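Local coordinates for dihydropteroate synthase (PDB 6Q62), which probably catalyses the condensation of para-aminobenzoate with 6-hydroxymethyl-7,8-dihydropterin diphosphate to give 7,8-dihydropteroate, a step in folate biosynthesis, at residues V74-E79 / T102-V107; V107-V112 / A135-P140; H48-A53 / A92-P97; V86-V91 / V112-G117. All coordinates share one frame; numbering follows the deposited sequence.

Contact 1: V74-E79 / T102-V107; sequences VPVEEE and TFKPEV
Lys104 NZ is held by three oxygens. Within the two segments it donates hydrogen bonds to Glu79 OE1 at 2.7 Å, a salt bridge, and to Val74 O at 3.1 Å. It meets Val74 O nearly along the C=O axis. The third oxygen is Glu65 OE1 from a nearby loop, which makes a further salt bridge. The lysine chain runs out extended and bends only at its last torsion (chi4 86°), which sets the ammonium between these oxygens. Two carboxylates beside it should help to keep it charged.

Glu79 reaches over with CG anti to its backbone N and the rest of the chain extended. Both its oxygens are held. OE2 takes a bond from Thr102 OG1 at 2.7 Å, and a water donates to the same OE2. NZ and OG1 each approach from above the carboxylate plane. The water in turn accepts from Phe103 N. Thr102 OG1 also accepts from Lys104 N (3.2 Å, N-H...O angle 168°), closing an ST turn that fixes the hydroxyl. The buried carboxylate is thus well satisfied.

Apolar groups line the polar cluster. Val107 CG2 rests 3.6 Å from Glu79 OE1 and 3.8 Å from Val76 CG2. The two valines slide past each other in opposite directions.

The contact joins the starts of helices 76-93 and 105-114, neighbouring outer helices of the TIM barrel of this pterin-binding family. It lies where strand 98-101 runs out into helix 105-114. The last residue of that strand, Asp101, lines the 6-chloroguanine pocket.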
loop_
_atom_site.group_PDB
_atom_site.type_symbol
_atom_site.label_atom_id
_atom_site.label_comp_id
_atom_site.label_asym_id
_atom_site.label_seq_id
_atom_site.Cartn_x
_atom_site.Cartn_y
_atom_site.Cartn_z
ATOM N N VAL A 74 4.138 -24.888 -22.948
ATOM C CA VAL A 74 4.967 -24.292 -24.007
ATOM C C VAL A 74 6.104 -25.257 -24.336
ATOM O O VAL A 74 6.871 -25.615 -23.423
ATOM C CB VAL A 74 5.472 -22.867 -23.635
ATOM C CG1 VAL A 74 6.426 -22.299 -24.691
ATOM C CG2 VAL A 74 4.290 -21.920 -23.432
ATOM N N PRO A 75 6.264 -25.690 -25.613
ATOM C CA PRO A 75 7.373 -26.595 -25.935
ATOM C C PRO A 75 8.702 -25.899 -25.721
ATOM O O PRO A 75 8.774 -24.681 -25.913
ATOM C CB PRO A 75 7.157 -26.911 -27.427
ATOM C CG PRO A 75 5.741 -26.560 -27.691
ATOM C CD PRO A 75 5.450 -25.389 -26.813
ATOM N N VAL A 76 9.728 -26.666 -25.280
ATOM C CA VAL A 76 11.050 -26.148 -24.977
ATOM C C VAL A 76 11.607 -25.230 -26.080
ATOM O O VAL A 76 12.124 -24.172 -25.761
ATOM C CB VAL A 76 12.045 -27.264 -24.546
ATOM C CG1 VAL A 76 12.254 -28.344 -25.617
ATOM C CG2 VAL A 76 13.360 -26.676 -24.076
ATOM N N GLU A 77 11.496 -25.617 -27.371
ATOM C CA GLU A 77 12.063 -24.803 -28.442
ATOM C C GLU A 77 11.418 -23.418 -28.500
ATOM O O GLU A 77 12.122 -22.419 -28.693
ATOM C CB GLU A 77 11.857 -25.517 -29.796
ATOM C CG GLU A 77 12.706 -24.976 -30.909
ATOM C CD GLU A 77 12.295 -25.616 -32.217
ATOM O OE1 GLU A 77 13.017 -26.527 -32.680
ATOM O OE2 GLU A 77 11.230 -25.237 -32.760
ATOM N N GLU A 78 10.088 -23.359 -28.296
ATOM C CA GLU A 78 9.362 -22.083 -28.269
ATOM C C GLU A 78 9.759 -21.255 -27.014
ATOM O O GLU A 78 9.914 -20.039 -27.105
ATOM C CB GLU A 78 7.838 -22.326 -28.299
ATOM C CG GLU A 78 6.989 -21.053 -28.341
ATOM C CD GLU A 78 7.300 -20.030 -29.425
ATOM O OE1 GLU A 78 7.735 -20.432 -30.531
ATOM O OE2 GLU A 78 7.102 -18.820 -29.165
ATOM N N GLU A 79 9.910 -21.915 -25.851
ATOM C CA GLU A 79 10.295 -21.228 -24.619
ATOM C C GLU A 79 11.695 -20.602 -24.810
ATOM O O GLU A 79 11.886 -19.437 -24.436
ATOM C CB GLU A 79 10.296 -22.215 -23.448
ATOM C CG GLU A 79 10.469 -21.530 -22.100
ATOM C CD GLU A 79 10.405 -22.487 -20.929
ATOM O OE1 GLU A 79 10.256 -23.703 -21.181
ATOM O OE2 GLU A 79 10.529 -22.033 -19.764
ATOM N N THR A 102 11.644 -20.707 -15.210
ATOM C CA THR A 102 11.463 -21.936 -15.993
ATOM C C THR A 102 11.586 -23.143 -15.071
ATOM O O THR A 102 12.251 -23.041 -14.035
ATOM C CB THR A 102 12.512 -22.010 -17.106
ATOM O OG1 THR A 102 12.231 -23.149 -17.950
ATOM C CG2 THR A 102 13.968 -22.099 -16.577
ATOM N N PHE A 103 10.981 -24.274 -15.456
ATOM C CA PHE A 103 11.163 -25.521 -14.718
ATOM C C PHE A 103 11.980 -26.506 -15.565
ATOM O O PHE A 103 12.223 -27.629 -15.115
ATOM C CB PHE A 103 9.821 -26.167 -14.303
ATOM C CG PHE A 103 8.825 -26.409 -15.400
ATOM C CD1 PHE A 103 8.892 -27.558 -16.187
ATOM C CD2 PHE A 103 7.784 -25.520 -15.614
ATOM C CE1 PHE A 103 7.965 -27.775 -17.220
ATOM C CE2 PHE A 103 6.842 -25.753 -16.630
ATOM C CZ PHE A 103 6.943 -26.878 -17.421
ATOM N N LYS A 104 12.395 -26.099 -16.784
ATOM C CA LYS A 104 13.095 -27.010 -17.702
ATOM C C LYS A 104 14.591 -26.874 -17.631
ATOM O O LYS A 104 15.104 -25.780 -17.888
ATOM C CB LYS A 104 12.590 -26.792 -19.138
ATOM C CG LYS A 104 11.094 -27.040 -19.292
ATOM C CD LYS A 104 10.687 -26.899 -20.767
ATOM C CE LYS A 104 9.204 -27.063 -21.008
ATOM N NZ LYS A 104 8.507 -25.775 -20.805
ATOM N N PRO A 105 15.327 -27.977 -17.332
ATOM C CA PRO A 105 16.790 -27.875 -17.230
ATOM C C PRO A 105 17.477 -27.353 -18.459
ATOM O O PRO A 105 18.471 -26.657 -18.321
ATOM C CB PRO A 105 17.254 -29.295 -16.902
ATOM C CG PRO A 105 16.067 -30.170 -17.149
ATOM C CD PRO A 105 14.854 -29.327 -16.987
ATOM N N GLU A 106 16.969 -27.675 -19.663
ATOM C CA GLU A 106 17.595 -27.205 -20.905
ATOM C C GLU A 106 17.477 -25.696 -20.965
ATOM O O GLU A 106 18.406 -25.038 -21.423
ATOM C CB GLU A 106 16.880 -27.814 -22.150
ATOM C CG GLU A 106 16.785 -29.334 -22.176
ATOM C CD GLU A 106 15.575 -30.002 -21.534
ATOM O OE1 GLU A 106 14.958 -29.422 -20.609
ATOM O OE2 GLU A 106 15.259 -31.137 -21.951
ATOM N N VAL A 107 16.339 -25.122 -20.490
ATOM C CA VAL A 107 16.146 -23.663 -20.503
ATOM C C VAL A 107 17.025 -23.053 -19.424
ATOM O O VAL A 107 17.643 -22.018 -19.664
ATOM C CB VAL A 107 14.658 -23.266 -20.327
ATOM C CG1 VAL A 107 14.487 -21.738 -20.388
ATOM C CG2 VAL A 107 13.792 -23.938 -21.409
HETATM O O HOH W 1 9.210 -23.478 -17.915
#

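Contact 2: V107-V112 / A135-P140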
loop_
_atom_site.group_PDB
_atom_site.type_symbol
_atom_site.label_atom_id
_atom_site.label_comp_id
_atom_site.label_asym_id
_atom_site.label_seq_id
_atom_site.Cartn_x
_atom_site.Cartn_y
_atom_site.Cartn_z
ATOM N N VAL A 107 16.339 -25.122 -20.490
ATOM C CA VAL A 107 16.146 -23.663 -20.503
ATOM C C VAL A 107 17.025 -23.053 -19.424
ATOM O O VAL A 107 17.643 -22.018 -19.664
ATOM C CB VAL A 107 14.658 -23.266 -20.327
ATOM C CG1 VAL A 107 14.487 -21.738 -20.388
ATOM C CG2 VAL A 107 13.792 -23.938 -21.409
ATOM N N MET A 108 17.132 -23.706 -18.257
ATOM C CA MET A 108 18.005 -23.202 -17.191
ATOM C C MET A 108 19.442 -23.057 -17.686
ATOM O O MET A 108 20.051 -22.007 -17.503
ATOM C CB MET A 108 17.983 -24.142 -15.972
ATOM C CG MET A 108 16.616 -24.296 -15.361
ATOM S SD MET A 108 16.730 -25.427 -13.949
ATOM C CE MET A 108 15.023 -25.652 -13.591
ATOM N N ARG A 109 19.985 -24.123 -18.330
ATOM C CA ARG A 109 21.363 -24.076 -18.833
ATOM C C ARG A 109 21.555 -23.031 -19.908
ATOM O O ARG A 109 22.522 -22.267 -19.861
ATOM C CB ARG A 109 21.779 -25.459 -19.352
ATOM C CG ARG A 109 21.840 -26.512 -18.250
ATOM C CD ARG A 109 22.378 -27.807 -18.825
ATOM N NE ARG A 109 22.474 -28.861 -17.817
ATOM C CZ ARG A 109 23.544 -29.080 -17.064
ATOM N NH1 ARG A 109 24.601 -28.269 -17.136
ATOM N NH2 ARG A 109 23.555 -30.076 -16.206
ATOM N N ALA A 110 20.661 -23.005 -20.899
ATOM C CA ALA A 110 20.763 -22.044 -22.003
ATOM C C ALA A 110 20.601 -20.598 -21.503
ATOM O O ALA A 110 21.327 -19.704 -21.951
ATOM C CB ALA A 110 19.713 -22.343 -23.075
ATOM N N ALA A 111 19.697 -20.376 -20.541
ATOM C CA ALA A 111 19.465 -19.037 -20.005
ATOM C C ALA A 111 20.667 -18.517 -19.237
ATOM O O ALA A 111 21.056 -17.372 -19.453
ATOM C CB ALA A 111 18.231 -19.031 -19.131
ATOM N N VAL A 112 21.304 -19.374 -18.414
ATOM C CA VAL A 112 22.514 -18.978 -17.687
ATOM C C VAL A 112 23.660 -18.697 -18.664
ATOM O O VAL A 112 24.350 -17.696 -18.508
ATOM C CB VAL A 112 22.887 -19.964 -16.565
ATOM C CG1 VAL A 112 24.249 -19.618 -15.951
ATOM C CG2 VAL A 112 21.808 -19.966 -15.484
ATOM N N ALA A 135 23.017 -27.472 -9.712
ATOM C CA ALA A 135 24.272 -27.796 -9.026
ATOM C C ALA A 135 25.469 -27.386 -9.910
ATOM O O ALA A 135 26.401 -26.777 -9.407
ATOM C CB ALA A 135 24.324 -29.272 -8.683
ATOM N N ASP A 136 25.389 -27.637 -11.250
ATOM C CA ASP A 136 26.437 -27.272 -12.207
ATOM C C ASP A 136 26.538 -25.789 -12.453
ATOM O O ASP A 136 27.630 -25.256 -12.682
ATOM C CB ASP A 136 26.140 -27.919 -13.577
ATOM C CG ASP A 136 26.455 -29.393 -13.729
ATOM O OD1 ASP A 136 27.019 -29.976 -12.785
ATOM O OD2 ASP A 136 26.128 -29.964 -14.806
ATOM N N LEU A 137 25.375 -25.116 -12.537
ATOM C CA LEU A 137 25.356 -23.706 -12.901
ATOM C C LEU A 137 25.824 -22.744 -11.815
ATOM O O LEU A 137 26.249 -21.641 -12.150
ATOM C CB LEU A 137 23.962 -23.309 -13.413
ATOM C CG LEU A 137 23.568 -23.992 -14.745
ATOM C CD1 LEU A 137 22.067 -23.896 -14.993
ATOM C CD2 LEU A 137 24.389 -23.446 -15.930
ATOM N N ARG A 138 25.750 -23.137 -10.544
ATOM C CA ARG A 138 26.210 -22.329 -9.403
ATOM C C ARG A 138 25.560 -20.939 -9.352
ATOM O O ARG A 138 26.232 -19.920 -9.170
ATOM C CB ARG A 138 27.757 -22.253 -9.360
ATOM C CG ARG A 138 28.415 -23.633 -9.262
ATOM C CD ARG A 138 29.866 -23.499 -8.841
ATOM N NE ARG A 138 30.651 -24.692 -9.153
ATOM C CZ ARG A 138 30.722 -25.772 -8.380
ATOM N NH1 ARG A 138 30.030 -25.835 -7.247
ATOM N NH2 ARG A 138 31.470 -26.804 -8.743
ATOM N N VAL A 139 24.247 -20.899 -9.582
ATOM C CA VAL A 139 23.479 -19.665 -9.493
ATOM C C VAL A 139 22.413 -19.843 -8.404
ATOM O O VAL A 139 21.976 -20.980 -8.158
ATOM C CB VAL A 139 22.789 -19.257 -10.862
ATOM C CG1 VAL A 139 23.810 -18.852 -11.927
ATOM C CG2 VAL A 139 21.870 -20.358 -11.382
ATOM N N PRO A 140 21.868 -18.733 -7.841
ATOM C CA PRO A 140 20.773 -18.873 -6.879
ATOM C C PRO A 140 19.534 -19.490 -7.525
ATOM O O PRO A 140 19.309 -19.325 -8.730
ATOM C CB PRO A 140 20.496 -17.431 -6.431
ATOM C CG PRO A 140 21.806 -16.681 -6.708
ATOM C CD PRO A 140 22.317 -17.333 -7.956
#
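Arg109 leaves helix 105-114 with CB to one side of segment 135-140. CG lies anti to the carbonyl carbon (chi1 -65°), and Arg109 CG passes 4.2 Å from Leu137 CD1. The chain then stays extended to NE and carries the guanidinium across to Asp136. Both terminal nitrogens converge end-on upon one atom, Asp136 OD2. Arg109 NH2 makes the shorter, straighter bond to Asp136 OD2, 2.9 Å at 160°. Arg109 NH1 is 3.3 Å from the same Asp136 OD2, and its bond is more bent. OD2 sits in the guanidinium plane, yet the carboxylate is turned 61° from that plane. NH1 is taken by the anti lone pair of OD2, while NH2 comes from above the carboxylate. NH2 also forms a salt bridge with Asp132.

Beneath this bridge Leu137 packs on the helix. Leu137 CD1 approaches Met108 O at 3.7 Å. Leu137 CD2 lies 3.8 Å from Val112 CG1, the two side chains sliding past each other in opposite directions. Val112 and Val139 meet tip to tip, CG1 to CG1.

Leu137 and Val139 also touch Ile119 of strand 118-121. Two neighbouring helices packed side by side over a parallel strand are characteristic of the outer layer of a TIM barrel, the fold of this pterin-binding family.

Contact 3: H48-A53 / A92-P97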
loop_
_atom_site.group_PDB
_atom_site.type_symbol
_atom_site.label_atom_id
_atom_site.label_comp_id
_atom_site.label_asym_id
_atom_site.label_seq_id
_atom_site.Cartn_x
_atom_site.Cartn_y
_atom_site.Cartn_z
ATOM N N HIS A 48 9.750 -3.569 -21.849
ATOM C CA HIS A 48 9.097 -3.664 -20.549
ATOM C C HIS A 48 10.107 -3.865 -19.398
ATOM O O HIS A 48 10.011 -3.168 -18.382
ATOM C CB HIS A 48 8.016 -4.766 -20.559
ATOM C CG HIS A 48 7.181 -4.769 -19.321
ATOM N ND1 HIS A 48 6.431 -3.659 -18.957
ATOM C CD2 HIS A 48 7.003 -5.736 -18.392
ATOM C CE1 HIS A 48 5.831 -3.992 -17.823
ATOM N NE2 HIS A 48 6.156 -5.214 -17.433
ATOM N N GLY A 49 11.084 -4.759 -19.576
ATOM C CA GLY A 49 12.124 -4.979 -18.570
ATOM C C GLY A 49 12.940 -3.712 -18.335
ATOM O O GLY A 49 13.236 -3.379 -17.184
ATOM N N LEU A 50 13.206 -2.939 -19.403
ATOM C CA LEU A 50 13.942 -1.666 -19.246
ATOM C C LEU A 50 13.129 -0.647 -18.447
ATOM O O LEU A 50 13.689 0.053 -17.592
ATOM C CB LEU A 50 14.333 -1.075 -20.596
ATOM C CG LEU A 50 15.390 -1.837 -21.400
ATOM C CD1 LEU A 50 15.635 -1.160 -22.731
ATOM C CD2 LEU A 50 16.691 -1.976 -20.637
ATOM N N ARG A 51 11.801 -0.628 -18.659
ATOM C CA ARG A 51 10.886 0.262 -17.920
ATOM C C ARG A 51 10.875 -0.142 -16.439
ATOM O O ARG A 51 10.959 0.718 -15.569
ATOM C CB ARG A 51 9.460 0.218 -18.505
ATOM C CG ARG A 51 8.500 1.109 -17.725
ATOM C CD ARG A 51 7.174 1.363 -18.389
ATOM N NE ARG A 51 6.321 0.178 -18.460
ATOM C CZ ARG A 51 5.448 -0.189 -17.525
ATOM N NH1 ARG A 51 5.320 0.517 -16.412
ATOM N NH2 ARG A 51 4.695 -1.262 -17.700
ATOM N N LEU A 52 10.837 -1.460 -16.150
ATOM C CA LEU A 52 10.864 -1.918 -14.760
ATOM C C LEU A 52 12.184 -1.579 -14.062
ATOM O O LEU A 52 12.177 -1.225 -12.873
ATOM C CB LEU A 52 10.520 -3.413 -14.655
ATOM C CG LEU A 52 9.127 -3.819 -15.180
ATOM C CD1 LEU A 52 8.827 -5.257 -14.804
ATOM C CD2 LEU A 52 8.009 -2.873 -14.679
ATOM N N ALA A 53 13.319 -1.689 -14.777
ATOM C CA ALA A 53 14.611 -1.279 -14.231
ATOM C C ALA A 53 14.541 0.229 -13.904
ATOM O O ALA A 53 14.911 0.608 -12.803
ATOM C CB ALA A 53 15.732 -1.529 -15.223
ATOM N N ALA A 92 22.814 -6.983 -21.593
ATOM C CA ALA A 92 23.615 -5.928 -22.224
ATOM C C ALA A 92 23.090 -4.513 -21.888
ATOM O O ALA A 92 23.856 -3.540 -21.946
ATOM C CB ALA A 92 23.609 -6.121 -23.726
ATOM N N GLN A 93 21.778 -4.379 -21.585
ATOM C CA GLN A 93 21.163 -3.062 -21.396
ATOM C C GLN A 93 20.753 -2.709 -19.963
ATOM O O GLN A 93 20.231 -1.619 -19.732
ATOM C CB GLN A 93 19.971 -2.923 -22.346
ATOM C CG GLN A 93 20.397 -3.020 -23.814
ATOM C CD GLN A 93 19.241 -2.973 -24.750
ATOM O OE1 GLN A 93 18.506 -2.000 -24.769
ATOM N NE2 GLN A 93 19.077 -4.012 -25.557
ATOM N N THR A 94 20.984 -3.613 -19.001
ATOM C CA THR A 94 20.710 -3.347 -17.597
ATOM C C THR A 94 21.891 -3.831 -16.781
ATOM O O THR A 94 22.671 -4.672 -17.238
ATOM C CB THR A 94 19.400 -4.019 -17.077
ATOM O OG1 THR A 94 19.680 -5.381 -16.796
ATOM C CG2 THR A 94 18.219 -3.897 -18.016
ATOM N N ALA A 95 21.974 -3.337 -15.534
ATOM C CA ALA A 95 22.992 -3.722 -14.566
ATOM C C ALA A 95 22.379 -4.672 -13.537
ATOM O O ALA A 95 23.070 -5.113 -12.617
ATOM C CB ALA A 95 23.526 -2.468 -13.873
ATOM N N LEU A 96 21.072 -4.990 -13.684
ATOM C CA LEU A 96 20.357 -5.801 -12.712
ATOM C C LEU A 96 20.599 -7.282 -12.814
ATOM O O LEU A 96 20.617 -7.796 -13.912
ATOM C CB LEU A 96 18.812 -5.585 -12.893
ATOM C CG LEU A 96 18.291 -4.189 -12.611
ATOM C CD1 LEU A 96 16.742 -4.181 -12.674
ATOM C CD2 LEU A 96 18.784 -3.668 -11.217
ATOM N N PRO A 97 20.565 -8.010 -11.664
ATOM C CA PRO A 97 20.517 -9.466 -11.723
ATOM C C PRO A 97 19.275 -9.871 -12.519
ATOM O O PRO A 97 18.232 -9.205 -12.448
ATOM C CB PRO A 97 20.348 -9.868 -10.260
ATOM C CG PRO A 97 20.786 -8.694 -9.483
ATOM C CD PRO A 97 20.441 -7.531 -10.278
#
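Leu50 reaches from helix 41-54 across the last turn of helix 76-93. Both its methyls are used. The two helices are neighbours on the outside of the TIM barrel, and the contact joins helix 41-54 to the last turn of helix 76-93 and the loop after it. It lies at the surface and has no hydrogen bond across it.

The leucine has CG anti to the carbonyl carbon (chi1 -68°), which brings its two methyls up against segment 92-97. Leu50 CD2 packs on Thr94 CG2 at 3.6 Å. The same Leu50 CD2 lies 3.8 Å from Gln93 CB and close to Gln93 O. Leu50 CD1 touches the amide end of Gln93, 3.6 Å from Gln93 OE1. Gln93 is extended beyond CG, so its chain passes obliquely over the leucine and its carboxamide ends beside CD1.

One turn further along helix 41-54, Ala53 points its methyl toward the other segment. Ala53 CB meets Leu96 CD1 at 3.8 Å. Leu96 also touches Leu60 of strand 59-63, so this apolar patch runs from the helices down to the barrel sheet. Pro97 continues inward and forms a backbone hydrogen bond with Leu60.

Thr94 is the first residue to leave the helix. Its methyl is turned to Leu50, and its hydroxyl sits in the crowded position between backbone N and carbonyl carbon (chi1 80°). That hydroxyl bonds back to Leu90 O in the last helical turn. Thr94 OG1 also receives a weak bond from Leu96 N, 3.4 Å long and bent to 143°.

Contact 4: V86-V91 / V112-G117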
loop_
_atom_site.group_PDB
_atom_site.type_symbol
_atom_site.label_atom_id
_atom_site.label_comp_id
_atom_site.label_asym_id
_atom_site.label_seq_id
_atom_site.Cartn_x
_atom_site.Cartn_y
_atom_site.Cartn_z
ATOM N N VAL A 86 15.594 -12.227 -25.133
ATOM C CA VAL A 86 15.263 -11.229 -24.101
ATOM C C VAL A 86 16.377 -11.133 -23.055
ATOM O O VAL A 86 16.811 -10.029 -22.724
ATOM C CB VAL A 86 13.879 -11.507 -23.463
ATOM C CG1 VAL A 86 13.584 -10.554 -22.287
ATOM C CG2 VAL A 86 12.800 -11.379 -24.533
ATOM N N ILE A 87 16.870 -12.293 -22.580
ATOM C CA ILE A 87 17.983 -12.304 -21.620
ATOM C C ILE A 87 19.235 -11.664 -22.266
ATOM O O ILE A 87 19.887 -10.842 -21.629
ATOM C CB ILE A 87 18.270 -13.749 -21.130
ATOM C CG1 ILE A 87 17.091 -14.249 -20.272
ATOM C CG2 ILE A 87 19.589 -13.820 -20.333
ATOM C CD1 ILE A 87 17.027 -15.728 -20.093
ATOM N N GLU A 88 19.550 -12.026 -23.528
ATOM C CA GLU A 88 20.756 -11.489 -24.200
ATOM C C GLU A 88 20.698 -9.957 -24.286
ATOM O O GLU A 88 21.675 -9.269 -23.986
ATOM C CB GLU A 88 20.923 -12.104 -25.605
ATOM C CG GLU A 88 21.269 -13.587 -25.557
ATOM C CD GLU A 88 21.353 -14.308 -26.886
ATOM O OE1 GLU A 88 20.690 -13.864 -27.846
ATOM O OE2 GLU A 88 22.058 -15.339 -26.960
ATOM N N ARG A 89 19.524 -9.423 -24.624
ATOM C CA ARG A 89 19.352 -7.969 -24.733
ATOM C C ARG A 89 19.347 -7.283 -23.371
ATOM O O ARG A 89 20.018 -6.263 -23.204
ATOM C CB ARG A 89 18.094 -7.633 -25.538
ATOM C CG ARG A 89 18.290 -7.819 -27.041
ATOM C CD ARG A 89 17.012 -8.266 -27.729
ATOM N NE ARG A 89 17.154 -8.349 -29.194
ATOM C CZ ARG A 89 17.618 -9.404 -29.864
ATOM N NH1 ARG A 89 17.996 -10.497 -29.217
ATOM N NH2 ARG A 89 17.711 -9.369 -31.185
ATOM N N LEU A 90 18.619 -7.845 -22.384
ATOM C CA LEU A 90 18.571 -7.244 -21.048
ATOM C C LEU A 90 19.907 -7.309 -20.291
ATOM O O LEU A 90 20.215 -6.380 -19.550
ATOM C CB LEU A 90 17.418 -7.824 -20.192
ATOM C CG LEU A 90 15.995 -7.421 -20.602
ATOM C CD1 LEU A 90 14.971 -8.168 -19.771
ATOM C CD2 LEU A 90 15.758 -5.884 -20.475
ATOM N N VAL A 91 20.703 -8.368 -20.479
ATOM C CA VAL A 91 22.007 -8.460 -19.799
ATOM C C VAL A 91 22.953 -7.345 -20.317
ATOM O O VAL A 91 23.721 -6.780 -19.533
ATOM C CB VAL A 91 22.611 -9.891 -19.840
ATOM C CG1 VAL A 91 23.131 -10.268 -21.227
ATOM C CG2 VAL A 91 23.692 -10.062 -18.772
ATOM N N VAL A 112 21.304 -19.374 -18.414
ATOM C CA VAL A 112 22.514 -18.978 -17.687
ATOM C C VAL A 112 23.660 -18.697 -18.664
ATOM O O VAL A 112 24.350 -17.696 -18.508
ATOM C CB VAL A 112 22.887 -19.964 -16.565
ATOM C CG1 VAL A 112 24.249 -19.618 -15.951
ATOM C CG2 VAL A 112 21.808 -19.966 -15.484
ATOM N N ALA A 113 23.810 -19.515 -19.730
ATOM C CA ALA A 113 24.851 -19.251 -20.731
ATOM C C ALA A 113 24.612 -17.927 -21.429
ATOM O O ALA A 113 25.574 -17.239 -21.757
ATOM C CB ALA A 113 24.910 -20.370 -21.754
ATOM N N ALA A 114 23.331 -17.534 -21.581
ATOM C CA ALA A 114 22.916 -16.284 -22.214
ATOM C C ALA A 114 23.047 -15.054 -21.283
ATOM O O ALA A 114 22.949 -13.925 -21.763
ATOM C CB ALA A 114 21.473 -16.413 -22.711
ATOM N N GLY A 115 23.242 -15.271 -19.986
ATOM C CA GLY A 115 23.408 -14.174 -19.039
ATOM C C GLY A 115 22.534 -14.154 -17.807
ATOM O O GLY A 115 22.704 -13.257 -16.972
ATOM N N ALA A 116 21.579 -15.110 -17.670
ATOM C CA ALA A 116 20.744 -15.163 -16.479
ATOM C C ALA A 116 21.626 -15.517 -15.282
ATOM O O ALA A 116 22.586 -16.279 -15.433
ATOM C CB ALA A 116 19.637 -16.194 -16.641
ATOM N N GLY A 117 21.303 -14.942 -14.124
ATOM C CA GLY A 117 22.048 -15.128 -12.885
ATOM C C GLY A 117 21.288 -15.796 -11.770
ATOM O O GLY A 117 21.808 -15.922 -10.663
#
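Ile87 and Val91 point from one face of helix 76-93 at the end of helix 105-114, with Glu88 flanking them. The facing helix ends in a Schellman motif, and the pair are neighbouring outer helices of the TIM barrel. Ile87 carries CG2 anti to its backbone N, which places this methyl against the turning backbone. Ile87 CG2 lies 3.6 Å from Ala116 N and also touches Ala114 O and CB. The other branch continues inward, where CD1 approaches Ala116 CB.

Glu88 comes alongside with its aliphatic part. Glu88 CG sits 4.0 Å from Ala114 CB, so the alanine methyl touches both Ile87 and Glu88. Ala114 points that methyl toward the other helix.

Gly115 has positive phi (128°) and turns the chain from the helix toward strand 118-121. A CB here would run into Val91 CG1, and at this phi also into the carbonyl O of Ala114. Val91 CA and Gly115 CA are 5.9 Å apart. Two residues on, Gly117 hydrogen-bonds through its backbone to Leu98, at the start of strand 98-101. Val91 straddles the turn with its two methyls. Val91 CG1 meets Ala114 O at 3.7 Å, and Val91 CG2 meets Gly115 O at 3.8 Å.

Contact 3 opens first, in helix 41-54. Contacts 1 and 4 then open at the start and in the later turns of helix 76-93, and contact 3 closes where that helix ends. Contact 1 closes after strand 98-101, and contact 4 at the end of helix 105-114. Contacts 1, 3 and 4 therefore all cross one another, and none nests in another. Contact 2 opens at Val107, which it shares with contact 1, and crosses contact 4, with which it shares Val112. It closes last, before strand 141-144. Together the four contacts tie helices 41-54, 76-93, 105-114 and 130-137 side by side around successive strands of the barrel.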